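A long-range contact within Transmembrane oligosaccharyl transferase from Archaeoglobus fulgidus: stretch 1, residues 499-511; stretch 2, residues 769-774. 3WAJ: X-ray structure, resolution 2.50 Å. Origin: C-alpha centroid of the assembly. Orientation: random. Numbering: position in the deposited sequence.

Stretch 1 499-511: PNKQWYDALTWMR
Stretch 2, residues 769-774: GYVKIF

Stretch 1 begins with a short extended segment, Pro-499 (phi/psi -59/147) and Asn-500 (-82/172), and then runs as a regular alpha-helix from Lys-501 through Arg-511 and on beyond the stretch, with phi near -60° and psi near -45°. Its i to i+4 bonds start with Tyr-504 N to Asn-500 O at 3.0 Å. In stretch 2, Gly-769 (-63/139) and Tyr-770 (-55/-47) lead the chain into a strand that starts at Val-771 and continues past Phe-774, with phi near -120° and psi near 135°. Helix and strand run roughly parallel, their N-to-C directions 23° apart and their axes approaching to 8.8 Å. The register is set by Trp-503 CA and Val-771 CA, 6.2 Å apart.

No hydrogen bond crosses between the stretches; packing of side chains, burying 441 Å² in total, joins them. Strand alternation sorts the residues: Val-771 and Ile-773 direct their CA-to-CB bonds toward the helix, Lys-772 and Phe-774 away. On the helix, Gln-502, Ala-506, Trp-509 and Met-510 point toward the strand; steps of four from Gln-502 to Ala-506, then of three and four to Trp-509 and Met-510, keep them on one side.

Asn-500 is the N-cap. With chi1 in p (63°), its OD1 accepts from Trp-503 N at 2.9 Å, satisfying an amide in the first turn, where the helix itself supplies no carbonyl. The same side chain lays ND2 over one face of the Tyr-770 ring, 3.3 Å from Tyr-770 CZ, where a flat aromatic surface can receive an amide. Tyr-770 (chi1 t, chi2 112°) also meets Trp-503 rim to rim, with Tyr-770 CE2 4.1 Å from Trp-503 CD1 and planes at 69°. Gln-502 (chi1 m) packs its aliphatic part, CG lying 4.0 Å from Tyr-770 CB, while its NE2 is hydrogen-bonded elsewhere in the structure.

Trp-503 leaves its backbone sideways, but chi1 of -100° and chi2 of 109° bring its indole nearer the strand. Val-771 (chi1 t) places CG2 over the five-membered ring, 3.7 Å from Trp-503 CD1 and 9° off the ring normal, a CH-pi contact. Its other methyl, CG1, lies 3.8 Å from Ala-506 CB; the small alanine suits this close approach.

Beta-branched Val-771 and Ile-773 favor extended backbone and offer methyls to the helix. Ile-773 (chi1 m, chi2 t) has CD1 3.7 Å from Ala-506 O and 3.8 Å from Trp-509 CE3, with Trp-509 at chi1 t and chi2 89°. Ile-773 CG2 meets Met-510 CE at 3.8 Å; the long, unbranched methionine (t, t, m) spans the gap with an apolar tip.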

# COMPACT_ATOMS: atom_id res chain seq x y z
N PRO A 499 -10.34 -1.35 5.08
CA PRO A 499 -10.47 -1.36 6.54
C PRO A 499 -11.57 -2.32 7.01
O PRO A 499 -12.57 -2.52 6.31
CB PRO A 499 -10.89 0.09 6.85
CG PRO A 499 -11.62 0.53 5.61
CD PRO A 499 -10.81 -0.08 4.48
N ASN A 500 -11.39 -2.94 8.18
CA ASN A 500 -12.48 -3.71 8.76
C ASN A 500 -13.43 -2.75 9.50
O ASN A 500 -13.13 -1.55 9.64
CB ASN A 500 -11.95 -4.85 9.66
CG ASN A 500 -11.16 -4.36 10.90
OD1 ASN A 500 -11.25 -3.21 11.32
ND2 ASN A 500 -10.41 -5.29 11.51
N LYS A 501 -14.56 -3.26 9.97
CA LYS A 501 -15.58 -2.41 10.57
C LYS A 501 -15.11 -1.73 11.85
O LYS A 501 -15.48 -0.57 12.13
CB LYS A 501 -16.86 -3.21 10.79
CG LYS A 501 -17.96 -2.43 11.49
CD LYS A 501 -19.36 -2.91 11.04
CE LYS A 501 -20.46 -2.24 11.86
NZ LYS A 501 -20.33 -2.63 13.28
N GLN A 502 -14.28 -2.43 12.63
CA GLN A 502 -13.72 -1.85 13.85
C GLN A 502 -12.94 -0.58 13.56
O GLN A 502 -13.16 0.46 14.19
CB GLN A 502 -12.85 -2.86 14.59
CG GLN A 502 -13.61 -4.05 15.15
CD GLN A 502 -13.46 -5.28 14.29
OE1 GLN A 502 -13.34 -5.18 13.07
NE2 GLN A 502 -13.43 -6.45 14.93
N TRP A 503 -12.02 -0.67 12.60
CA TRP A 503 -11.23 0.48 12.15
C TRP A 503 -12.07 1.59 11.54
O TRP A 503 -11.92 2.76 11.87
CB TRP A 503 -10.23 0.04 11.09
CG TRP A 503 -8.83 -0.16 11.58
CD1 TRP A 503 -8.17 -1.36 11.72
CD2 TRP A 503 -7.89 0.86 11.94
NE1 TRP A 503 -6.88 -1.14 12.16
CE2 TRP A 503 -6.68 0.21 12.29
CE3 TRP A 503 -7.95 2.26 12.00
CZ2 TRP A 503 -5.55 0.91 12.71
CZ3 TRP A 503 -6.83 2.97 12.39
CH2 TRP A 503 -5.64 2.29 12.75
N TYR A 504 -12.96 1.23 10.63
CA TYR A 504 -13.77 2.25 9.97
C TYR A 504 -14.61 3.00 10.99
O TYR A 504 -14.71 4.23 10.93
CB TYR A 504 -14.64 1.68 8.85
CG TYR A 504 -15.41 2.74 8.10
CD1 TYR A 504 -14.87 3.36 6.97
CD2 TYR A 504 -16.68 3.13 8.52
CE1 TYR A 504 -15.57 4.35 6.29
CE2 TYR A 504 -17.40 4.12 7.85
CZ TYR A 504 -16.85 4.72 6.73
OH TYR A 504 -17.57 5.68 6.08
N ASP A 505 -15.19 2.28 11.95
CA ASP A 505 -16.03 2.94 12.97
C ASP A 505 -15.19 3.78 13.92
O ASP A 505 -15.60 4.87 14.33
CB ASP A 505 -16.87 1.93 13.76
CG ASP A 505 -18.02 1.38 12.96
OD1 ASP A 505 -18.29 1.95 11.88
OD2 ASP A 505 -18.66 0.39 13.40
N ALA A 506 -14.01 3.28 14.27
CA ALA A 506 -13.11 4.02 15.15
C ALA A 506 -12.77 5.38 14.54
O ALA A 506 -12.81 6.41 15.21
CB ALA A 506 -11.84 3.22 15.44
N LEU A 507 -12.48 5.39 13.25
CA LEU A 507 -12.12 6.64 12.57
C LEU A 507 -13.31 7.59 12.36
O LEU A 507 -13.15 8.80 12.55
CB LEU A 507 -11.41 6.33 11.25
CG LEU A 507 -10.17 5.51 11.56
CD1 LEU A 507 -9.50 5.03 10.29
CD2 LEU A 507 -9.23 6.35 12.43
N THR A 508 -14.48 7.07 12.00
CA THR A 508 -15.66 7.94 11.93
C THR A 508 -15.95 8.51 13.30
O THR A 508 -16.32 9.68 13.43
CB THR A 508 -16.95 7.27 11.39
OG1 THR A 508 -17.24 6.11 12.18
CG2 THR A 508 -16.80 6.89 9.92
N TRP A 509 -15.77 7.69 14.33
CA TRP A 509 -15.91 8.17 15.70
C TRP A 509 -14.95 9.33 15.96
O TRP A 509 -15.34 10.37 16.48
CB TRP A 509 -15.66 7.05 16.71
CG TRP A 509 -15.83 7.52 18.13
CD1 TRP A 509 -16.99 7.53 18.87
CD2 TRP A 509 -14.81 8.08 18.99
NE1 TRP A 509 -16.75 8.05 20.12
CE2 TRP A 509 -15.43 8.40 20.23
CE3 TRP A 509 -13.44 8.35 18.83
CZ2 TRP A 509 -14.72 8.96 21.30
CZ3 TRP A 509 -12.73 8.91 19.90
CH2 TRP A 509 -13.37 9.21 21.12
N MET A 510 -13.69 9.13 15.60
CA MET A 510 -12.66 10.14 15.79
C MET A 510 -13.03 11.46 15.12
O MET A 510 -12.89 12.53 15.73
CB MET A 510 -11.29 9.65 15.27
CG MET A 510 -10.21 10.73 15.33
SD MET A 510 -8.56 10.13 14.96
CE MET A 510 -8.08 9.32 16.48
N ARG A 511 -13.54 11.37 13.90
CA ARG A 511 -13.92 12.57 13.14
C ARG A 511 -14.94 13.41 13.89
O ARG A 511 -14.94 14.64 13.81
CB ARG A 511 -14.48 12.17 11.76
CG ARG A 511 -15.10 13.34 10.96
CD ARG A 511 -15.45 12.90 9.53
NE ARG A 511 -16.00 13.97 8.70
CZ ARG A 511 -16.31 13.85 7.41
NH1 ARG A 511 -16.12 12.71 6.79
NH2 ARG A 511 -16.79 14.90 6.74
N GLY A 769 -10.44 -4.63 22.57
CA GLY A 769 -10.83 -4.08 21.28
C GLY A 769 -9.71 -4.18 20.25
O GLY A 769 -8.52 -3.93 20.55
N TYR A 770 -10.10 -4.52 19.02
CA TYR A 770 -9.19 -4.57 17.88
C TYR A 770 -8.47 -3.22 17.70
O TYR A 770 -7.25 -3.17 17.51
CB TYR A 770 -9.98 -4.89 16.61
CG TYR A 770 -9.16 -5.35 15.43
CD1 TYR A 770 -9.26 -6.65 14.96
CD2 TYR A 770 -8.32 -4.48 14.73
CE1 TYR A 770 -8.54 -7.08 13.86
CE2 TYR A 770 -7.59 -4.91 13.63
CZ TYR A 770 -7.70 -6.21 13.21
OH TYR A 770 -6.99 -6.66 12.13
N VAL A 771 -9.24 -2.14 17.77
CA VAL A 771 -8.69 -0.79 17.62
C VAL A 771 -8.89 -0.01 18.90
O VAL A 771 -9.98 -0.03 19.47
CB VAL A 771 -9.35 -0.03 16.46
CG1 VAL A 771 -8.68 1.33 16.27
CG2 VAL A 771 -9.26 -0.84 15.18
N LYS A 772 -7.84 0.67 19.37
CA LYS A 772 -7.93 1.51 20.56
C LYS A 772 -7.41 2.92 20.26
O LYS A 772 -6.42 3.08 19.55
CB LYS A 772 -7.16 0.89 21.73
CG LYS A 772 -7.78 -0.38 22.25
CD LYS A 772 -6.84 -1.03 23.26
CE LYS A 772 -7.17 -2.50 23.45
NZ LYS A 772 -6.48 -3.01 24.65
N ILE A 773 -8.09 3.92 20.81
CA ILE A 773 -7.67 5.31 20.64
C ILE A 773 -7.30 5.92 21.99
O ILE A 773 -8.04 5.82 22.97
CB ILE A 773 -8.79 6.13 20.01
CG1 ILE A 773 -9.17 5.55 18.65
CG2 ILE A 773 -8.39 7.59 19.85
CD1 ILE A 773 -10.37 6.24 18.01
N PHE A 774 -6.15 6.56 22.05
CA PHE A 774 -5.72 7.24 23.26
C PHE A 774 -5.54 8.74 22.99
O PHE A 774 -5.25 9.16 21.86
CB PHE A 774 -4.40 6.65 23.74
CG PHE A 774 -4.48 5.18 24.04
CD1 PHE A 774 -4.62 4.73 25.35
CD2 PHE A 774 -4.40 4.24 23.01
CE1 PHE A 774 -4.70 3.36 25.65
CE2 PHE A 774 -4.48 2.86 23.30
CZ PHE A 774 -4.63 2.43 24.62